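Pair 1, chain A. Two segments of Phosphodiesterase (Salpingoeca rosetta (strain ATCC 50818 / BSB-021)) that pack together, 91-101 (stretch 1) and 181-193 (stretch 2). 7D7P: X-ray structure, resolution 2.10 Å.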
# COMPACT_ATOMS: atom_id res chain seq x y z
N ARG A 91 13.82 12.48 40.56
CA ARG A 91 12.62 13.30 40.48
C ARG A 91 12.95 14.73 40.08
O ARG A 91 12.18 15.38 39.36
CB ARG A 91 11.88 13.27 41.82
CG ARG A 91 11.32 11.89 42.15
CD ARG A 91 10.62 11.88 43.50
NE ARG A 91 10.03 10.58 43.79
CZ ARG A 91 8.85 10.18 43.33
NH1 ARG A 91 8.12 10.98 42.57
NH2 ARG A 91 8.39 8.97 43.64
N LYS A 92 14.09 15.25 40.54
CA LYS A 92 14.52 16.59 40.13
C LYS A 92 14.88 16.61 38.65
O LYS A 92 14.55 17.57 37.94
CB LYS A 92 15.70 17.05 40.98
CG LYS A 92 16.14 18.48 40.71
CD LYS A 92 15.02 19.48 40.98
CE LYS A 92 14.59 19.44 42.44
NZ LYS A 92 13.38 20.29 42.69
N TRP A 93 15.55 15.56 38.16
CA TRP A 93 15.83 15.45 36.74
C TRP A 93 14.54 15.37 35.93
O TRP A 93 14.40 16.04 34.90
CB TRP A 93 16.72 14.23 36.49
CG TRP A 93 16.88 13.86 35.04
CD1 TRP A 93 17.69 14.46 34.13
CD2 TRP A 93 16.21 12.79 34.35
NE1 TRP A 93 17.57 13.83 32.91
CE2 TRP A 93 16.67 12.81 33.02
CE3 TRP A 93 15.27 11.83 34.73
CZ2 TRP A 93 16.22 11.90 32.06
CZ3 TRP A 93 14.83 10.92 33.78
CH2 TRP A 93 15.31 10.96 32.46
N LEU A 94 13.58 14.56 36.38
CA LEU A 94 12.29 14.47 35.70
C LEU A 94 11.62 15.83 35.59
O LEU A 94 11.10 16.20 34.54
CB LEU A 94 11.38 13.49 36.44
CG LEU A 94 11.65 12.00 36.24
CD1 LEU A 94 10.73 11.16 37.11
CD2 LEU A 94 11.49 11.65 34.78
N GLN A 95 11.64 16.60 36.68
CA GLN A 95 11.05 17.94 36.65
C GLN A 95 11.77 18.84 35.66
O GLN A 95 11.13 19.55 34.88
CB GLN A 95 11.10 18.55 38.06
CG GLN A 95 10.57 19.98 38.13
CD GLN A 95 10.65 20.55 39.54
OE1 GLN A 95 11.64 20.35 40.24
NE2 GLN A 95 9.60 21.25 39.95
N LYS A 96 13.11 18.82 35.66
CA LYS A 96 13.86 19.66 34.74
C LYS A 96 13.63 19.24 33.29
O LYS A 96 13.61 20.10 32.40
CB LYS A 96 15.35 19.62 35.08
CG LYS A 96 16.20 20.57 34.24
CD LYS A 96 15.82 22.02 34.48
CE LYS A 96 16.77 22.97 33.75
NZ LYS A 96 16.62 24.38 34.21
N VAL A 97 13.45 17.94 33.03
CA VAL A 97 13.12 17.49 31.68
C VAL A 97 11.80 18.09 31.23
O VAL A 97 11.67 18.60 30.11
CB VAL A 97 13.09 15.95 31.62
CG1 VAL A 97 12.50 15.48 30.30
CG2 VAL A 97 14.50 15.38 31.79
N ARG A 98 10.78 18.03 32.10
CA ARG A 98 9.46 18.53 31.71
C ARG A 98 9.47 20.03 31.47
O ARG A 98 8.81 20.52 30.54
CB ARG A 98 8.42 18.18 32.78
CG ARG A 98 6.99 18.31 32.26
CD ARG A 98 6.09 19.11 33.18
NE ARG A 98 6.07 18.53 34.51
CZ ARG A 98 6.45 19.18 35.60
NH1 ARG A 98 6.88 20.43 35.52
NH2 ARG A 98 6.40 18.57 36.78
N THR A 99 10.21 20.78 32.28
CA THR A 99 10.25 22.23 32.11
C THR A 99 10.98 22.65 30.85
O THR A 99 10.85 23.80 30.42
CB THR A 99 10.90 22.91 33.32
OG1 THR A 99 12.23 22.42 33.49
CG2 THR A 99 10.09 22.64 34.58
N GLN A 100 11.76 21.75 30.24
CA GLN A 100 12.45 22.05 29.00
C GLN A 100 11.67 21.60 27.77
O GLN A 100 12.10 21.88 26.65
CB GLN A 100 13.84 21.41 28.99
CG GLN A 100 14.79 22.02 30.00
CD GLN A 100 15.35 23.35 29.54
OE1 GLN A 100 15.46 24.29 30.33
NE2 GLN A 100 15.70 23.44 28.26
N TYR A 101 10.56 20.90 27.95
CA TYR A 101 9.62 20.69 26.86
C TYR A 101 8.68 21.88 26.78
O TYR A 101 8.38 22.53 27.79
CB TYR A 101 8.84 19.39 27.05
CG TYR A 101 9.59 18.17 26.54
CD1 TYR A 101 10.49 17.50 27.35
CD2 TYR A 101 9.41 17.72 25.24
CE1 TYR A 101 11.18 16.39 26.89
CE2 TYR A 101 10.10 16.61 24.76
CZ TYR A 101 10.98 15.96 25.59
OH TYR A 101 11.68 14.86 25.13
N HIS A 181 22.07 17.51 22.80
CA HIS A 181 22.86 18.47 23.56
C HIS A 181 22.18 18.83 24.88
O HIS A 181 22.79 18.77 25.95
CB HIS A 181 23.11 19.73 22.72
CG HIS A 181 23.62 20.89 23.52
ND1 HIS A 181 23.20 22.19 23.28
CD2 HIS A 181 24.51 20.96 24.54
CE1 HIS A 181 23.81 23.00 24.12
NE2 HIS A 181 24.60 22.29 24.90
N LEU A 182 20.89 19.20 24.82
CA LEU A 182 20.18 19.56 26.03
C LEU A 182 20.00 18.37 26.96
O LEU A 182 19.90 18.54 28.18
CB LEU A 182 18.82 20.17 25.69
CG LEU A 182 18.84 21.52 24.98
CD1 LEU A 182 17.43 22.02 24.77
CD2 LEU A 182 19.65 22.53 25.77
N ALA A 183 19.94 17.15 26.41
CA ALA A 183 19.84 15.96 27.25
C ALA A 183 21.00 15.88 28.22
O ALA A 183 20.82 15.53 29.39
CB ALA A 183 19.77 14.71 26.37
N PHE A 184 22.21 16.20 27.76
CA PHE A 184 23.38 16.13 28.61
C PHE A 184 23.57 17.39 29.44
O PHE A 184 24.10 17.32 30.55
CB PHE A 184 24.62 15.84 27.76
CG PHE A 184 24.66 14.43 27.21
CD1 PHE A 184 25.12 13.39 28.00
CD2 PHE A 184 24.21 14.16 25.93
CE1 PHE A 184 25.14 12.09 27.51
CE2 PHE A 184 24.22 12.87 25.44
CZ PHE A 184 24.69 11.83 26.23
N GLU A 185 23.13 18.54 28.93
CA GLU A 185 23.16 19.76 29.73
C GLU A 185 22.26 19.63 30.95
O GLU A 185 22.61 20.10 32.04
CB GLU A 185 22.74 20.96 28.88
CG GLU A 185 23.33 22.29 29.33
CD GLU A 185 24.80 22.43 28.98
OE1 GLU A 185 25.21 21.93 27.91
OE2 GLU A 185 25.54 23.05 29.77
N ILE A 186 21.11 18.99 30.79
CA ILE A 186 20.22 18.74 31.92
C ILE A 186 20.81 17.67 32.83
O ILE A 186 20.80 17.80 34.06
CB ILE A 186 18.82 18.35 31.42
CG1 ILE A 186 18.11 19.55 30.79
CG2 ILE A 186 17.98 17.75 32.55
CD1 ILE A 186 16.88 19.17 30.00
N LEU A 187 21.34 16.60 32.23
CA LEU A 187 21.77 15.43 33.00
C LEU A 187 23.02 15.74 33.82
O LEU A 187 23.09 15.41 35.01
CB LEU A 187 22.03 14.26 32.05
CG LEU A 187 22.27 12.90 32.68
CD1 LEU A 187 21.04 12.46 33.44
CD2 LEU A 187 22.66 11.88 31.62
N LEU A 188 24.02 16.37 33.20
CA LEU A 188 25.28 16.63 33.89
C LEU A 188 25.18 17.70 34.96
O LEU A 188 26.18 17.96 35.65
CB LEU A 188 26.37 17.01 32.87
CG LEU A 188 26.65 15.96 31.79
CD1 LEU A 188 27.81 16.39 30.90
CD2 LEU A 188 26.93 14.60 32.42
N GLU A 189 24.03 18.34 35.13
CA GLU A 189 23.84 19.24 36.26
C GLU A 189 23.87 18.45 37.57
O GLU A 189 23.40 17.31 37.64
CB GLU A 189 22.54 20.02 36.11
CG GLU A 189 22.39 21.19 37.06
CD GLU A 189 21.80 20.78 38.40
OE1 GLU A 189 22.06 21.47 39.40
OE2 GLU A 189 21.08 19.76 38.43
N LYS A 190 24.41 19.08 38.61
CA LYS A 190 24.73 18.36 39.85
C LYS A 190 23.49 17.80 40.52
O LYS A 190 23.45 16.61 40.88
CB LYS A 190 25.49 19.29 40.80
N GLY A 191 22.46 18.63 40.72
CA GLY A 191 21.25 18.17 41.38
C GLY A 191 20.38 17.26 40.54
O GLY A 191 19.43 16.68 41.07
N CYS A 192 20.67 17.13 39.24
CA CYS A 192 19.91 16.26 38.36
C CYS A 192 20.75 15.09 37.85
O CYS A 192 20.28 14.33 36.99
CB CYS A 192 19.34 17.05 37.18
SG CYS A 192 18.22 18.40 37.65
N ASN A 193 21.97 14.92 38.36
CA ASN A 193 22.88 13.90 37.84
C ASN A 193 22.44 12.50 38.26
O ASN A 193 22.89 11.98 39.29
CB ASN A 193 24.31 14.17 38.30
CG ASN A 193 25.33 13.49 37.42
OD1 ASN A 193 25.00 12.58 36.66
ND2 ASN A 193 26.58 13.94 37.51
O HOH W 1 18.29 14.49 30.07

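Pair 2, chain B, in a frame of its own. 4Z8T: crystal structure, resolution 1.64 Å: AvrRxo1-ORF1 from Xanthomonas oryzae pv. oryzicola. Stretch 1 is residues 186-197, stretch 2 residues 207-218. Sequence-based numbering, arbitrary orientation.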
# COMPACT_ATOMS: atom_id res chain seq x y z
N ASP B 186 -1.79 2.81 -17.65
CA ASP B 186 -1.05 2.55 -16.41
C ASP B 186 -0.76 1.07 -16.22
O ASP B 186 -1.59 0.22 -16.55
CB ASP B 186 -1.87 3.00 -15.20
CG ASP B 186 -1.09 2.88 -13.92
OD1 ASP B 186 -0.36 3.84 -13.58
OD2 ASP B 186 -1.16 1.82 -13.24
N ALA B 187 0.42 0.79 -15.68
CA ALA B 187 0.75 -0.54 -15.18
C ALA B 187 1.54 -0.38 -13.89
O ALA B 187 2.18 0.65 -13.67
CB ALA B 187 1.56 -1.31 -16.21
N PRO B 188 1.52 -1.40 -13.03
CA PRO B 188 2.34 -1.37 -11.83
C PRO B 188 3.81 -1.17 -12.20
O PRO B 188 4.22 -1.59 -13.29
CB PRO B 188 2.14 -2.76 -11.22
CG PRO B 188 0.81 -3.20 -11.72
CD PRO B 188 0.64 -2.59 -13.09
N LEU B 189 4.57 -0.55 -11.31
CA LEU B 189 5.97 -0.26 -11.59
C LEU B 189 6.74 -1.51 -11.96
O LEU B 189 7.54 -1.49 -12.89
CB LEU B 189 6.62 0.42 -10.39
CG LEU B 189 8.12 0.71 -10.46
CD1 LEU B 189 8.49 1.50 -11.70
CD2 LEU B 189 8.52 1.49 -9.21
N GLU B 190 6.50 -2.60 -11.24
CA GLU B 190 7.20 -3.84 -11.55
C GLU B 190 6.91 -4.32 -12.97
O GLU B 190 7.78 -4.92 -13.63
CB GLU B 190 6.83 -4.91 -10.52
CG GLU B 190 7.92 -5.90 -10.25
CD GLU B 190 7.68 -6.66 -8.95
OE1 GLU B 190 6.50 -6.93 -8.63
OE2 GLU B 190 8.67 -6.98 -8.26
N ASN B 191 5.70 -4.06 -13.47
CA ASN B 191 5.37 -4.47 -14.83
C ASN B 191 6.21 -3.69 -15.83
O ASN B 191 6.64 -4.22 -16.84
CB ASN B 191 3.88 -4.27 -15.15
CG ASN B 191 3.02 -5.37 -14.58
OD1 ASN B 191 3.41 -6.05 -13.62
ND2 ASN B 191 1.84 -5.57 -15.18
N SER B 192 6.42 -2.41 -15.55
CA SER B 192 7.27 -1.61 -16.42
C SER B 192 8.71 -2.07 -16.36
O SER B 192 9.39 -2.07 -17.38
CB SER B 192 7.20 -0.12 -16.06
OG SER B 192 5.95 0.43 -16.47
N LEU B 193 9.17 -2.47 -15.18
CA LEU B 193 10.56 -2.92 -15.04
C LEU B 193 10.78 -4.19 -15.85
O LEU B 193 11.76 -4.29 -16.61
CB LEU B 193 10.91 -3.14 -13.56
CG LEU B 193 10.83 -1.90 -12.65
CD1 LEU B 193 11.03 -2.29 -11.17
CD2 LEU B 193 11.84 -0.84 -13.04
N VAL B 194 9.87 -5.15 -15.74
CA VAL B 194 10.07 -6.37 -16.52
C VAL B 194 9.82 -6.12 -18.00
O VAL B 194 10.45 -6.73 -18.86
CB VAL B 194 9.28 -7.58 -15.99
CG1 VAL B 194 7.84 -7.46 -16.33
CG2 VAL B 194 9.86 -8.88 -16.56
N GLY B 195 8.95 -5.16 -18.31
CA GLY B 195 8.74 -4.74 -19.68
C GLY B 195 10.01 -4.21 -20.33
O GLY B 195 10.30 -4.49 -21.49
N VAL B 196 10.77 -3.43 -19.57
CA VAL B 196 12.03 -2.89 -20.07
C VAL B 196 13.06 -4.01 -20.28
O VAL B 196 13.75 -4.04 -21.29
CB VAL B 196 12.57 -1.81 -19.13
CG1 VAL B 196 14.01 -1.44 -19.52
CG2 VAL B 196 11.68 -0.57 -19.21
N LEU B 197 13.14 -4.93 -19.32
CA LEU B 197 14.10 -6.04 -19.45
C LEU B 197 13.79 -6.94 -20.64
O LEU B 197 14.70 -7.57 -21.18
CB LEU B 197 14.17 -6.87 -18.16
CG LEU B 197 14.76 -6.17 -16.93
CD1 LEU B 197 14.85 -7.14 -15.75
CD2 LEU B 197 16.15 -5.57 -17.21
N ARG B 207 15.48 1.24 -23.61
CA ARG B 207 15.83 0.47 -22.42
C ARG B 207 16.47 1.38 -21.38
O ARG B 207 17.68 1.39 -21.21
CB ARG B 207 16.81 -0.65 -22.79
CG ARG B 207 16.24 -1.68 -23.76
CD ARG B 207 17.33 -2.50 -24.42
NE ARG B 207 18.00 -1.77 -25.50
CZ ARG B 207 19.26 -1.37 -25.46
NH1 ARG B 207 20.01 -1.63 -24.39
NH2 ARG B 207 19.79 -0.72 -26.48
N PRO B 208 15.65 2.17 -20.68
CA PRO B 208 16.21 3.12 -19.71
C PRO B 208 16.60 2.46 -18.40
O PRO B 208 16.16 1.33 -18.12
CB PRO B 208 15.04 4.08 -19.46
CG PRO B 208 13.82 3.29 -19.76
CD PRO B 208 14.20 2.35 -20.86
N PRO B 209 17.43 3.15 -17.61
CA PRO B 209 17.80 2.66 -16.28
C PRO B 209 16.67 2.85 -15.28
O PRO B 209 15.67 3.54 -15.59
CB PRO B 209 19.00 3.54 -15.91
CG PRO B 209 18.75 4.82 -16.64
CD PRO B 209 18.12 4.41 -17.95
N TYR B 210 16.81 2.22 -14.12
CA TYR B 210 15.78 2.24 -13.10
C TYR B 210 15.21 3.62 -12.74
O TYR B 210 13.98 3.77 -12.66
CB TYR B 210 16.26 1.52 -11.82
CG TYR B 210 15.17 1.33 -10.79
CD1 TYR B 210 14.87 2.34 -9.88
CD2 TYR B 210 14.45 0.15 -10.71
CE1 TYR B 210 13.87 2.19 -8.95
CE2 TYR B 210 13.45 -0.02 -9.77
CZ TYR B 210 13.17 1.01 -8.90
OH TYR B 210 12.18 0.87 -7.95
N PRO B 211 16.07 4.63 -12.47
CA PRO B 211 15.49 5.90 -12.02
C PRO B 211 14.51 6.53 -13.02
O PRO B 211 13.56 7.20 -12.61
CB PRO B 211 16.72 6.81 -11.87
CG PRO B 211 17.84 5.85 -11.59
CD PRO B 211 17.54 4.67 -12.47
N VAL B 212 14.74 6.31 -14.31
CA VAL B 212 13.83 6.82 -15.33
C VAL B 212 12.44 6.19 -15.19
O VAL B 212 11.42 6.86 -15.28
CB VAL B 212 14.40 6.54 -16.73
CG1 VAL B 212 13.38 6.86 -17.84
CG2 VAL B 212 15.69 7.35 -16.93
N VAL B 213 12.41 4.88 -15.00
CA VAL B 213 11.14 4.16 -14.91
C VAL B 213 10.41 4.47 -13.61
O VAL B 213 9.19 4.68 -13.59
CB VAL B 213 11.38 2.65 -15.08
CG1 VAL B 213 10.04 1.90 -15.13
CG2 VAL B 213 12.17 2.40 -16.37
N SER B 214 11.15 4.54 -12.50
CA SER B 214 10.53 4.84 -11.21
C SER B 214 10.05 6.29 -11.11
O SER B 214 8.92 6.55 -10.71
CB SER B 214 11.48 4.50 -10.06
OG SER B 214 10.82 4.65 -8.82
N SER B 215 10.90 7.23 -11.50
CA SER B 215 10.48 8.62 -11.43
C SER B 215 9.36 8.89 -12.42
O SER B 215 8.45 9.68 -12.15
CB SER B 215 11.67 9.56 -11.66
OG SER B 215 12.44 9.63 -10.47
N GLY B 216 9.38 8.18 -13.55
CA GLY B 216 8.29 8.29 -14.51
C GLY B 216 6.98 7.79 -13.94
O GLY B 216 5.92 8.37 -14.19
N PHE B 217 7.05 6.70 -13.18
CA PHE B 217 5.88 6.11 -12.54
C PHE B 217 5.29 7.06 -11.53
O PHE B 217 4.08 7.30 -11.50
CB PHE B 217 6.32 4.82 -11.86
CG PHE B 217 5.28 4.18 -10.98
CD1 PHE B 217 4.34 3.33 -11.52
CD2 PHE B 217 5.29 4.37 -9.60
CE1 PHE B 217 3.40 2.72 -10.71
CE2 PHE B 217 4.35 3.76 -8.79
CZ PHE B 217 3.40 2.94 -9.35
N VAL B 218 6.15 7.61 -10.68
CA VAL B 218 5.70 8.56 -9.68
C VAL B 218 5.03 9.77 -10.32
O VAL B 218 3.92 10.16 -9.93
CB VAL B 218 6.86 9.01 -8.78
CG1 VAL B 218 6.42 10.18 -7.91
CG2 VAL B 218 7.34 7.84 -7.92

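The sharpest difference between the two pairs lies at one matched position, Trp93(A) in pair 1 and Leu189(B) in pair 2, whose CA atoms superpose to 0.3 Å. In pair 1 the aromatic ring belongs to the first helix: Trp93(A) CD1 lies 3.7 Å from Ile186(A) CG2, and its NE1 hydrogen-bonds a water (3.0 Å from the water oxygen) that in turn donates to Ala183(A) O, 2.8 Å from that same oxygen. The indole NE1 thus reaches the second helix through a water. In pair 2 the aromatic rings come from the other side. Leu189(B) sits as a knob among Tyr210(B), Val213(B), Ser214(B) and Phe217(B), with its CB over one face of the Phe217(B) ring, 3.9 Å from the ring centroid in a CH-pi contact.

Beneath this difference runs a common scaffold. Fourteen central residues superpose with an RMSD of 0.4 Å; the helices run roughly antiparallel, at 142° in pair 1 and 147° in pair 2, and their axes approach to 10.3 and 10.0 Å. Neither contact contains a direct hydrogen bond between the stretches, so side-chain packing carries much of the fit.

A close match is Ile186(A) with Val213(B), both directed toward the opposing stretch, with side-chain centres 0.8 Å apart. Each is a hub. Ile186(A) touches Trp93(A), Lys96(A), Val97(A) and Gln100(A); Val213(B) fits as a knob among the matched positions Leu189(B), Ser192(B), Leu193(B) and Val196(B). The partners differ in chemistry. Where pair 2 has the small Ser192(B), whose CB lies 3.6 Å from Val213(B) CG1, pair 1 has Lys96(A), which lends its aliphatic portion, CG being 3.7 Å from Ile186(A) CG2, while its end leads away. Gln100(A) likewise offers methylene surface, its CG 3.5 Å from Ile186(A) CD1, where the matching Val196(B) places CG2 4.1 Å from Val213(B) CG2.

At Val97(A) and Leu193(B) the burden shifts. Val97(A) makes a looser contact, CG2 to Ile186(A) CG2 at 4.3 Å, whereas the longer Leu193(B) brings CD1 to 3.6 Å from Tyr210(B) CE2. Tyr210(B) matches Ala183(A), whose CB comes no nearer to the first stretch than 7.0 Å, at Trp93(A) NE1.

The backbones part after Glu189(A) and Gly216(B). In pair 1 the chain turns so that Cys192(A) CB lies 3.9 Å from Trp93(A) CB, while pair 2 remains helical past Phe217(B). The example illustrates a general principle: one backbone frame can be filled by quite different side chains around an aliphatic residue at the same position.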